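Local coordinates for putative peptidyl-arginine deiminase family protein (Campylobacter jejuni subsp. jejuni serotype O:2, PDB 6B2W) that probably hydrolyses agmatine to N-carbamoylputrescine and ammonia, a step in the biosynthesis of the polyamine putrescine, at residues I143-S148 with S161-N166; E167-H172 with D202-H207; W87-G92 with S323-R328. The protein carries 1 engineered substitution. One frame throughout, in Å; residues are numbered along the deposited sequence.

Contact 1: I143-S148 with S161-N166; sequences ILEGGS and SHCLLN
L164 reaches L144 and S148 with one methyl, CD2. L144 CD1 lies 3.9 Å from L164 CD2, and the two leucine side chains pass each other at a slant. L144 gets its methyl there by holding CG opposite the backbone N, at chi1 -173°. The same L164 CD2 lies 3.6 Å from S148 OG, so it meets an apolar and a polar neighbour at once. The hydroxyl has its own bond. S148 OG donates to E145 O at 2.7 Å, in the carbonyl plane. S148 N also donates to E145 O, at 3.1 Å. One carbonyl thus grips one residue twice, which fixes the serine side chain and ties the 3-10 turn 146-148 back to E145.

C163 points its CB toward the other segment from helix 161-164. C163 SG comes within 3.9 Å of S148 CB and 4.0 Å of E145 OE1. No hydrogen bond joins the two segments, so they meet by van der Waals contact. E145 bends at chi2, and its carboxylate finds its polar partners outside: OE1 makes a salt bridge with R169 and a hydrogen bond with H207. H207 belongs to the agmatine pocket, so E145 links this turn to the ligand site.

Segment 143-148 links strand 138-141 to strand 149-151, and the backbone of L144 bonds to T108 in strand 101-108. L164 also packs on W193 of strand 190-194 and L182 of helix 175-186.

Contact 2: E167-H172 with D202-H207; sequences ENRNSH and DDTDHH. With AG2 (agmatine), chain C.
R169 and D205 form the one salt bridge of this contact. R169 NH1 meets D205 OD2 at 2.8 Å, on the anti side of the carboxylate and 26° out of its plane. K115 is a second cationic partner of the same oxygen.

Hydrogen bonds surround this pair. N168 ND2 donates to D205 OD2 at 3.2 Å, almost straight at 176°. It arrives on the same face of the carboxylate as R169 NH1. N168 OD1 accepts from R169 NH1 at 3.0 Å, so the amide is held at both its ends. R169 NH2 donates to T204 O at 2.9 Å and has E145 as a further partner. A bend at chi2 (-51°) helps turn the guanidinium edge to D205 and T204, and these bonds fix its rotation.

Contacts with agmatine come from segment 202-207. H207 ND1 lies 3.0 Å from agmatine NH1, and T204 OG1 lies 3.5 Å from the same nitrogen. H207 NE2 is bonded to E145. D203 lies along the ligand's alkyl chain and accepts from N318.

The geometry is consistent with R169 and N168 being a second shell that holds T204 and D205. The site is the agmatine pocket, with a histidine beside the substrate guanidinium, as in other guanidino-group modifying enzymes.

Contact 3: W87-G92 with S323-R328; sequences WIRDFG and SSCQNR. Engineered in segment 323-328: S323 (natural residue Cys). With AG2 (agmatine), chain C.
R89 sends its guanidinium to N327, and all three guanidinium nitrogens have an acceptor. R89 NH2 donates to N327 OD1 at 2.8 Å, nearly in the guanidinium plane. R89 NH1 adds a weak bond to the same oxygen and a long, weak ion pair with E15. NH2 makes a weak bond to C325 SG. R89 NE is bonded to H322 O. Bends at chi2 and chi3 (58° and 59°) bring one guanidinium face over C325 O and Q326 CA. C325 O is not a hydrogen-bond partner there.

The other end of the N327 amide, ND2, bonds to Q19. N327 N donates to Q326 OE1 at 2.7 Å, on a lone pair. In the backbone, R89 N donates to S323 O at 3.3 Å. I88 adds apolar contact, with CG2 3.4 Å from C325 CA. S324 OG is bonded to S320 O and also lies close to the W87 ring.

Agmatine is held between polar and aromatic groups. Its CD sits 3.7 Å above the W87 ring, over the centre. D90 OD2 lies 3.0 Å from agmatine NH2 and accepts from W112 NE1. A water donates to D90 OD1 and accepts from S323 OG and from both terminal guanidinium nitrogens of the ligand. D90 OD1 is further bonded to G147 N. S323 is engineered, the natural residue being cysteine; its OG is 3.8 Å from agmatine CZ.

In deiminases of this family a cysteine attacks the guanidinium carbon. The placing of S323 is consistent with that role for the natural residue, and with agmatine being trapped intact beside D90.

In the fold
Every touching residue of contacts 1 and 3 is buried, whereas N168 and D205 of contact 2 are partly exposed. From the chain centre to the contact centre is about 6 Å for contact 3 and about 15 Å for contact 2. Contact 1 has no hydrogen bond between its segments and meets by van der Waals touch. Contact 2 is polar, with a salt bridge and hydrogen bonds. Contact 3 mixes apolar packing, arginine bonds and ligand contact. Contacts 1 and 2 have centres about 5 Å apart, and both are nested in the loop closed by contact 3. Contacts 2 and 3 both touch agmatine. Contact 1 does not; its E145 side chain is about 7 Å away.

Contact 1: I143-S148 with S161-N166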
loop_
_atom_site.group_PDB
_atom_site.type_symbol
_atom_site.label_atom_id
_atom_site.label_comp_id
_atom_site.label_asym_id
_atom_site.label_seq_id
_atom_site.Cartn_x
_atom_site.Cartn_y
_atom_site.Cartn_z
ATOM N N ILE A 143 -2.796 -6.742 -15.090
ATOM C CA ILE A 143 -2.099 -5.570 -14.556
ATOM C C ILE A 143 -2.805 -5.081 -13.292
ATOM O O ILE A 143 -3.982 -4.709 -13.337
ATOM C CB ILE A 143 -2.028 -4.418 -15.587
ATOM C CG1 ILE A 143 -1.239 -4.856 -16.828
ATOM C CG2 ILE A 143 -1.381 -3.177 -14.971
ATOM C CD1 ILE A 143 -1.341 -3.908 -18.010
ATOM N N LEU A 144 -2.085 -5.084 -12.172
ATOM C CA LEU A 144 -2.636 -4.622 -10.904
ATOM C C LEU A 144 -1.538 -4.183 -9.945
ATOM O O LEU A 144 -0.491 -4.827 -9.858
ATOM C CB LEU A 144 -3.451 -5.734 -10.246
ATOM C CG LEU A 144 -4.227 -5.344 -8.983
ATOM C CD1 LEU A 144 -5.482 -4.572 -9.355
ATOM C CD2 LEU A 144 -4.581 -6.578 -8.172
ATOM N N GLU A 145 -1.793 -3.087 -9.231
ATOM C CA GLU A 145 -0.935 -2.646 -8.132
ATOM C C GLU A 145 -1.637 -2.902 -6.803
ATOM O O GLU A 145 -2.837 -2.660 -6.677
ATOM C CB GLU A 145 -0.607 -1.155 -8.245
ATOM C CG GLU A 145 0.029 -0.732 -9.562
ATOM C CD GLU A 145 -0.991 -0.313 -10.602
ATOM O OE1 GLU A 145 -1.919 0.449 -10.257
ATOM O OE2 GLU A 145 -0.865 -0.736 -11.772
ATOM N N GLY A 146 -0.886 -3.385 -5.815
ATOM C CA GLY A 146 -1.419 -3.627 -4.475
ATOM C C GLY A 146 -1.954 -2.387 -3.775
ATOM O O GLY A 146 -2.875 -2.474 -2.962
ATOM N N GLY A 147 -1.378 -1.230 -4.089
ATOM C CA GLY A 147 -1.850 0.037 -3.540
ATOM C C GLY A 147 -3.226 0.471 -4.021
ATOM O O GLY A 147 -3.848 1.335 -3.406
ATOM N N SER A 148 -3.708 -0.112 -5.116
ATOM C CA SER A 148 -5.006 0.269 -5.681
ATOM C C SER A 148 -6.197 -0.456 -5.045
ATOM O O SER A 148 -7.339 -0.120 -5.345
ATOM C CB SER A 148 -5.015 0.052 -7.200
ATOM O OG SER A 148 -4.963 -1.324 -7.531
ATOM N N SER A 161 -12.437 3.883 -9.051
ATOM C CA SER A 161 -12.791 3.686 -10.459
ATOM C C SER A 161 -11.787 4.328 -11.413
ATOM O O SER A 161 -11.443 3.740 -12.440
ATOM C CB SER A 161 -14.188 4.235 -10.747
ATOM O OG SER A 161 -15.170 3.518 -10.016
ATOM N N HIS A 162 -11.316 5.525 -11.071
ATOM C CA HIS A 162 -10.400 6.267 -11.940
ATOM C C HIS A 162 -9.110 5.496 -12.234
ATOM O O HIS A 162 -8.559 5.609 -13.331
ATOM C CB HIS A 162 -10.064 7.637 -11.337
ATOM C CG HIS A 162 -9.393 8.569 -12.300
ATOM N ND1 HIS A 162 -8.024 8.621 -12.456
ATOM C CD2 HIS A 162 -9.904 9.484 -13.158
ATOM C CE1 HIS A 162 -7.720 9.529 -13.367
ATOM N NE2 HIS A 162 -8.843 10.067 -13.808
ATOM N N CYS A 163 -8.642 4.714 -11.259
ATOM C CA CYS A 163 -7.410 3.929 -11.400
ATOM C C CYS A 163 -7.602 2.658 -12.232
ATOM O O CYS A 163 -6.954 2.481 -13.264
ATOM C CB CYS A 163 -6.859 3.547 -10.021
ATOM S SG CYS A 163 -5.269 2.693 -10.083
ATOM N N LEU A 164 -8.484 1.776 -11.773
ATOM C CA LEU A 164 -8.655 0.461 -12.401
ATOM C C LEU A 164 -9.326 0.512 -13.774
ATOM O O LEU A 164 -9.063 -0.346 -14.614
ATOM C CB LEU A 164 -9.442 -0.478 -11.481
ATOM C CG LEU A 164 -8.808 -0.852 -10.137
ATOM C CD1 LEU A 164 -9.608 -1.968 -9.485
ATOM C CD2 LEU A 164 -7.354 -1.275 -10.283
ATOM N N LEU A 165 -10.185 1.505 -14.003
ATOM C CA LEU A 165 -10.842 1.666 -15.304
ATOM C C LEU A 165 -10.099 2.634 -16.232
ATOM O O LEU A 165 -10.649 3.069 -17.246
ATOM C CB LEU A 165 -12.291 2.128 -15.122
ATOM C CG LEU A 165 -13.151 1.336 -14.133
ATOM C CD1 LEU A 165 -14.608 1.746 -14.274
ATOM C CD2 LEU A 165 -13.008 -0.170 -14.318
ATOM N N ASN A 166 -8.850 2.952 -15.897
ATOM C CA ASN A 166 -8.039 3.847 -16.714
ATOM C C ASN A 166 -7.548 3.126 -17.967
ATOM O O ASN A 166 -7.198 1.945 -17.918
ATOM C CB ASN A 166 -6.851 4.376 -15.903
ATOM C CG ASN A 166 -6.320 5.696 -16.432
ATOM O OD1 ASN A 166 -5.800 5.764 -17.545
ATOM N ND2 ASN A 166 -6.445 6.753 -15.633
#

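Contact 2: E167-H172 with D202-H207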
loop_
_atom_site.group_PDB
_atom_site.type_symbol
_atom_site.label_atom_id
_atom_site.label_comp_id
_atom_site.label_asym_id
_atom_site.label_seq_id
_atom_site.Cartn_x
_atom_site.Cartn_y
_atom_site.Cartn_z
ATOM N N GLU A 167 -7.523 3.843 -19.087
ATOM C CA GLU A 167 -7.120 3.261 -20.369
ATOM C C GLU A 167 -5.661 2.788 -20.377
ATOM O O GLU A 167 -5.293 1.932 -21.181
ATOM C CB GLU A 167 -7.368 4.251 -21.517
ATOM C CG GLU A 167 -6.429 5.452 -21.542
ATOM C CD GLU A 167 -6.898 6.557 -22.478
ATOM O OE1 GLU A 167 -8.115 6.853 -22.508
ATOM O OE2 GLU A 167 -6.044 7.140 -23.182
ATOM N N ASN A 168 -4.839 3.340 -19.483
ATOM C CA ASN A 168 -3.437 2.921 -19.356
ATOM C C ASN A 168 -3.216 1.622 -18.555
ATOM O O ASN A 168 -2.082 1.150 -18.452
ATOM C CB ASN A 168 -2.582 4.066 -18.778
ATOM C CG ASN A 168 -2.887 4.367 -17.316
ATOM O OD1 ASN A 168 -3.750 3.742 -16.702
ATOM N ND2 ASN A 168 -2.176 5.340 -16.753
ATOM N N ARG A 169 -4.289 1.055 -17.993
ATOM C CA ARG A 169 -4.213 -0.204 -17.236
ATOM C C ARG A 169 -4.693 -1.403 -18.073
ATOM O O ARG A 169 -3.983 -1.845 -18.976
ATOM C CB ARG A 169 -5.012 -0.096 -15.927
ATOM C CG ARG A 169 -4.499 0.931 -14.936
ATOM C CD ARG A 169 -3.014 0.775 -14.659
ATOM N NE ARG A 169 -2.672 1.266 -13.328
ATOM C CZ ARG A 169 -2.625 2.549 -12.973
ATOM N NH1 ARG A 169 -2.895 3.515 -13.845
ATOM N NH2 ARG A 169 -2.302 2.871 -11.726
ATOM N N ASN A 170 -5.883 -1.928 -17.768
ATOM C CA ASN A 170 -6.453 -3.068 -18.480
ATOM C C ASN A 170 -7.604 -2.586 -19.350
ATOM O O ASN A 170 -8.759 -2.967 -19.155
ATOM C CB ASN A 170 -6.930 -4.131 -17.488
ATOM C CG ASN A 170 -5.788 -4.744 -16.696
ATOM O OD1 ASN A 170 -4.866 -5.328 -17.270
ATOM N ND2 ASN A 170 -5.843 -4.621 -15.372
ATOM N N SER A 171 -7.258 -1.732 -20.311
ATOM C CA SER A 171 -8.221 -1.115 -21.226
ATOM C C SER A 171 -9.091 -2.124 -21.973
ATOM O O SER A 171 -10.252 -1.842 -22.271
ATOM C CB SER A 171 -7.478 -0.258 -22.250
ATOM O OG SER A 171 -6.372 -0.967 -22.787
ATOM N N HIS A 172 -8.523 -3.290 -22.271
ATOM C CA HIS A 172 -9.212 -4.319 -23.055
ATOM C C HIS A 172 -10.406 -4.994 -22.360
ATOM O O HIS A 172 -11.084 -5.814 -22.979
ATOM C CB HIS A 172 -8.216 -5.381 -23.553
ATOM C CG HIS A 172 -7.623 -6.227 -22.467
ATOM N ND1 HIS A 172 -6.475 -5.874 -21.787
ATOM C CD2 HIS A 172 -8.009 -7.421 -21.958
ATOM C CE1 HIS A 172 -6.187 -6.809 -20.899
ATOM N NE2 HIS A 172 -7.100 -7.761 -20.986
ATOM N N ASP A 202 -0.287 12.885 -6.478
ATOM C CA ASP A 202 -0.424 11.465 -6.775
ATOM C C ASP A 202 -0.383 11.251 -8.288
ATOM O O ASP A 202 -1.240 11.752 -9.019
ATOM C CB ASP A 202 -1.743 10.937 -6.195
ATOM C CG ASP A 202 -1.834 9.429 -6.206
ATOM O OD1 ASP A 202 -0.849 8.749 -5.842
ATOM O OD2 ASP A 202 -2.916 8.920 -6.560
ATOM N N ASP A 203 0.620 10.508 -8.746
ATOM C CA ASP A 203 0.807 10.238 -10.174
ATOM C C ASP A 203 0.411 8.806 -10.540
ATOM O O ASP A 203 0.852 8.268 -11.559
ATOM C CB ASP A 203 2.263 10.500 -10.569
ATOM C CG ASP A 203 3.248 9.629 -9.805
ATOM O OD1 ASP A 203 2.936 8.459 -9.508
ATOM O OD2 ASP A 203 4.345 10.126 -9.505
ATOM N N THR A 204 -0.430 8.199 -9.711
ATOM C CA THR A 204 -0.775 6.789 -9.843
ATOM C C THR A 204 -2.218 6.607 -10.324
ATOM O O THR A 204 -2.705 5.480 -10.416
ATOM C CB THR A 204 -0.570 6.070 -8.492
ATOM O OG1 THR A 204 -0.421 4.662 -8.697
ATOM C CG2 THR A 204 -1.732 6.318 -7.575
ATOM N N ASP A 205 -2.888 7.722 -10.620
ATOM C CA ASP A 205 -4.279 7.731 -11.080
ATOM C C ASP A 205 -5.283 7.378 -9.975
ATOM O O ASP A 205 -6.244 6.654 -10.218
ATOM C CB ASP A 205 -4.467 6.821 -12.307
ATOM C CG ASP A 205 -3.484 7.139 -13.421
ATOM O OD1 ASP A 205 -3.549 8.265 -13.963
ATOM O OD2 ASP A 205 -2.643 6.270 -13.752
ATOM N N HIS A 206 -5.044 7.902 -8.770
ATOM C CA HIS A 206 -6.032 7.926 -7.671
ATOM C C HIS A 206 -6.105 6.629 -6.854
ATOM O O HIS A 206 -7.196 6.152 -6.532
ATOM C CB HIS A 206 -7.439 8.272 -8.185
ATOM C CG HIS A 206 -7.537 9.586 -8.897
ATOM N ND1 HIS A 206 -6.439 10.324 -9.291
ATOM C CD2 HIS A 206 -8.622 10.282 -9.309
ATOM C CE1 HIS A 206 -6.845 11.423 -9.900
ATOM N NE2 HIS A 206 -8.166 11.420 -9.925
ATOM N N HIS A 207 -4.947 6.081 -6.498
ATOM C CA HIS A 207 -4.872 4.858 -5.688
ATOM C C HIS A 207 -5.694 4.954 -4.419
ATOM O O HIS A 207 -5.637 5.957 -3.711
ATOM C CB HIS A 207 -3.436 4.575 -5.268
ATOM C CG HIS A 207 -2.715 3.626 -6.165
ATOM N ND1 HIS A 207 -1.548 3.004 -5.783
ATOM C CD2 HIS A 207 -2.993 3.178 -7.412
ATOM C CE1 HIS A 207 -1.128 2.224 -6.762
ATOM N NE2 HIS A 207 -1.989 2.307 -7.761
HETATM N N AG2 C . 7.600 7.570 -9.145
HETATM C CA AG2 C . 6.176 7.864 -8.953
HETATM C CB AG2 C . 5.462 6.706 -8.252
HETATM C CG AG2 C . 4.574 7.220 -7.114
HETATM C CD AG2 C . 4.245 6.078 -6.155
HETATM N NE AG2 C . 2.804 5.787 -6.162
HETATM C CZ AG2 C . 2.230 4.856 -5.391
HETATM N NH1 AG2 C . 0.919 4.650 -5.449
HETATM N NH2 AG2 C . 2.957 4.102 -4.566
#

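Contact 3: W87-G92 with S323-R328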
loop_
_atom_site.group_PDB
_atom_site.type_symbol
_atom_site.label_atom_id
_atom_site.label_comp_id
_atom_site.label_asym_id
_atom_site.label_seq_id
_atom_site.Cartn_x
_atom_site.Cartn_y
_atom_site.Cartn_z
ATOM N N TRP A 87 8.823 1.338 -4.794
ATOM C CA TRP A 87 7.408 1.267 -4.428
ATOM C C TRP A 87 6.890 -0.169 -4.512
ATOM O O TRP A 87 6.112 -0.519 -5.399
ATOM C CB TRP A 87 6.588 2.206 -5.314
ATOM C CG TRP A 87 7.126 3.606 -5.329
ATOM C CD1 TRP A 87 7.768 4.229 -6.363
ATOM C CD2 TRP A 87 7.092 4.550 -4.254
ATOM N NE1 TRP A 87 8.122 5.505 -6.000
ATOM C CE2 TRP A 87 7.721 5.725 -4.709
ATOM C CE3 TRP A 87 6.590 4.516 -2.950
ATOM C CZ2 TRP A 87 7.856 6.856 -3.908
ATOM C CZ3 TRP A 87 6.729 5.645 -2.153
ATOM C CH2 TRP A 87 7.357 6.797 -2.636
ATOM N N ILE A 88 7.332 -0.988 -3.561
ATOM C CA ILE A 88 7.028 -2.425 -3.535
ATOM C C ILE A 88 5.554 -2.753 -3.241
ATOM O O ILE A 88 5.084 -3.844 -3.560
ATOM C CB ILE A 88 7.954 -3.164 -2.539
ATOM C CG1 ILE A 88 7.890 -4.679 -2.753
ATOM C CG2 ILE A 88 7.614 -2.809 -1.095
ATOM C CD1 ILE A 88 9.045 -5.427 -2.121
ATOM N N ARG A 89 4.826 -1.815 -2.643
ATOM C CA ARG A 89 3.384 -1.970 -2.467
ATOM C C ARG A 89 2.688 -2.307 -3.787
ATOM O O ARG A 89 1.714 -3.053 -3.805
ATOM C CB ARG A 89 2.780 -0.686 -1.888
ATOM C CG ARG A 89 1.265 -0.687 -1.708
ATOM C CD ARG A 89 0.776 -1.811 -0.809
ATOM N NE ARG A 89 1.359 -1.743 0.530
ATOM C CZ ARG A 89 1.088 -2.594 1.516
ATOM N NH1 ARG A 89 0.230 -3.592 1.338
ATOM N NH2 ARG A 89 1.679 -2.439 2.692
ATOM N N ASP A 90 3.199 -1.754 -4.883
ATOM C CA ASP A 90 2.549 -1.846 -6.184
ATOM C C ASP A 90 3.053 -2.992 -7.066
ATOM O O ASP A 90 2.321 -3.462 -7.933
ATOM C CB ASP A 90 2.691 -0.506 -6.909
ATOM C CG ASP A 90 2.024 0.635 -6.151
ATOM O OD1 ASP A 90 1.153 0.361 -5.297
ATOM O OD2 ASP A 90 2.363 1.808 -6.406
ATOM N N PHE A 91 4.290 -3.442 -6.857
ATOM C CA PHE A 91 4.812 -4.594 -7.610
ATOM C C PHE A 91 5.038 -5.859 -6.775
ATOM O O PHE A 91 5.262 -6.931 -7.336
ATOM C CB PHE A 91 6.081 -4.225 -8.400
ATOM C CG PHE A 91 7.280 -3.897 -7.551
ATOM C CD1 PHE A 91 8.070 -4.903 -7.013
ATOM C CD2 PHE A 91 7.649 -2.575 -7.332
ATOM C CE1 PHE A 91 9.185 -4.600 -6.248
ATOM C CE2 PHE A 91 8.765 -2.266 -6.571
ATOM C CZ PHE A 91 9.534 -3.280 -6.028
ATOM N N GLY A 92 4.967 -5.742 -5.453
ATOM C CA GLY A 92 5.191 -6.881 -4.566
ATOM C C GLY A 92 4.068 -7.902 -4.633
ATOM O O GLY A 92 2.915 -7.551 -4.899
ATOM N N SER A 323 2.791 2.808 0.485
ATOM C CA SER A 323 3.378 2.662 -0.846
ATOM C C SER A 323 4.775 2.020 -0.856
ATOM O O SER A 323 5.138 1.320 -1.798
ATOM C CB SER A 323 3.487 4.043 -1.486
ATOM O OG SER A 323 2.221 4.686 -1.554
ATOM N N SER A 324 5.561 2.283 0.184
ATOM C CA SER A 324 6.950 1.835 0.245
ATOM C C SER A 324 7.149 0.495 0.949
ATOM O O SER A 324 8.270 0.164 1.321
ATOM C CB SER A 324 7.797 2.897 0.946
ATOM O OG SER A 324 7.636 4.155 0.320
ATOM N N CYS A 325 6.087 -0.285 1.135
ATOM C CA CYS A 325 6.230 -1.589 1.772
ATOM C C CYS A 325 5.166 -2.594 1.333
ATOM O O CYS A 325 4.163 -2.228 0.718
ATOM C CB CYS A 325 6.219 -1.436 3.296
ATOM S SG CYS A 325 4.689 -0.759 3.979
ATOM N N GLN A 326 5.418 -3.865 1.641
ATOM C CA GLN A 326 4.489 -4.954 1.337
ATOM C C GLN A 326 4.483 -5.974 2.467
ATOM O O GLN A 326 5.538 -6.342 2.984
ATOM C CB GLN A 326 4.862 -5.636 0.014
ATOM C CG GLN A 326 3.944 -6.782 -0.411
ATOM C CD GLN A 326 2.474 -6.386 -0.478
ATOM O OE1 GLN A 326 1.812 -6.238 0.553
ATOM N NE2 GLN A 326 1.954 -6.220 -1.693
ATOM N N ASN A 327 3.289 -6.431 2.830
ATOM C CA ASN A 327 3.111 -7.354 3.943
ATOM C C ASN A 327 3.159 -8.806 3.463
ATOM O O ASN A 327 2.603 -9.142 2.414
ATOM C CB ASN A 327 1.786 -7.073 4.667
ATOM C CG ASN A 327 1.599 -5.597 5.006
ATOM O OD1 ASN A 327 1.155 -4.811 4.174
ATOM N ND2 ASN A 327 1.938 -5.219 6.229
ATOM N N ARG A 328 3.849 -9.654 4.227
ATOM C CA ARG A 328 3.884 -11.096 3.978
ATOM C C ARG A 328 3.392 -11.808 5.229
ATOM O O ARG A 328 4.055 -11.794 6.264
ATOM C CB ARG A 328 5.297 -11.559 3.627
ATOM C CG ARG A 328 5.424 -13.067 3.468
ATOM C CD ARG A 328 6.782 -13.460 2.919
ATOM N NE ARG A 328 7.005 -14.900 3.023
ATOM C CZ ARG A 328 6.565 -15.811 2.155
ATOM N NH1 ARG A 328 5.862 -15.457 1.084
ATOM N NH2 ARG A 328 6.831 -17.093 2.363
HETATM N N AG2 C . 7.600 7.570 -9.145
HETATM C CA AG2 C . 6.176 7.864 -8.953
HETATM C CB AG2 C . 5.462 6.706 -8.252
HETATM C CG AG2 C . 4.574 7.220 -7.114
HETATM C CD AG2 C . 4.245 6.078 -6.155
HETATM N NE AG2 C . 2.804 5.787 -6.162
HETATM C CZ AG2 C . 2.230 4.856 -5.391
HETATM N NH1 AG2 C . 0.919 4.650 -5.449
HETATM N NH2 AG2 C . 2.957 4.102 -4.566
HETATM O O HOH W 1 0.904 2.572 -3.291
#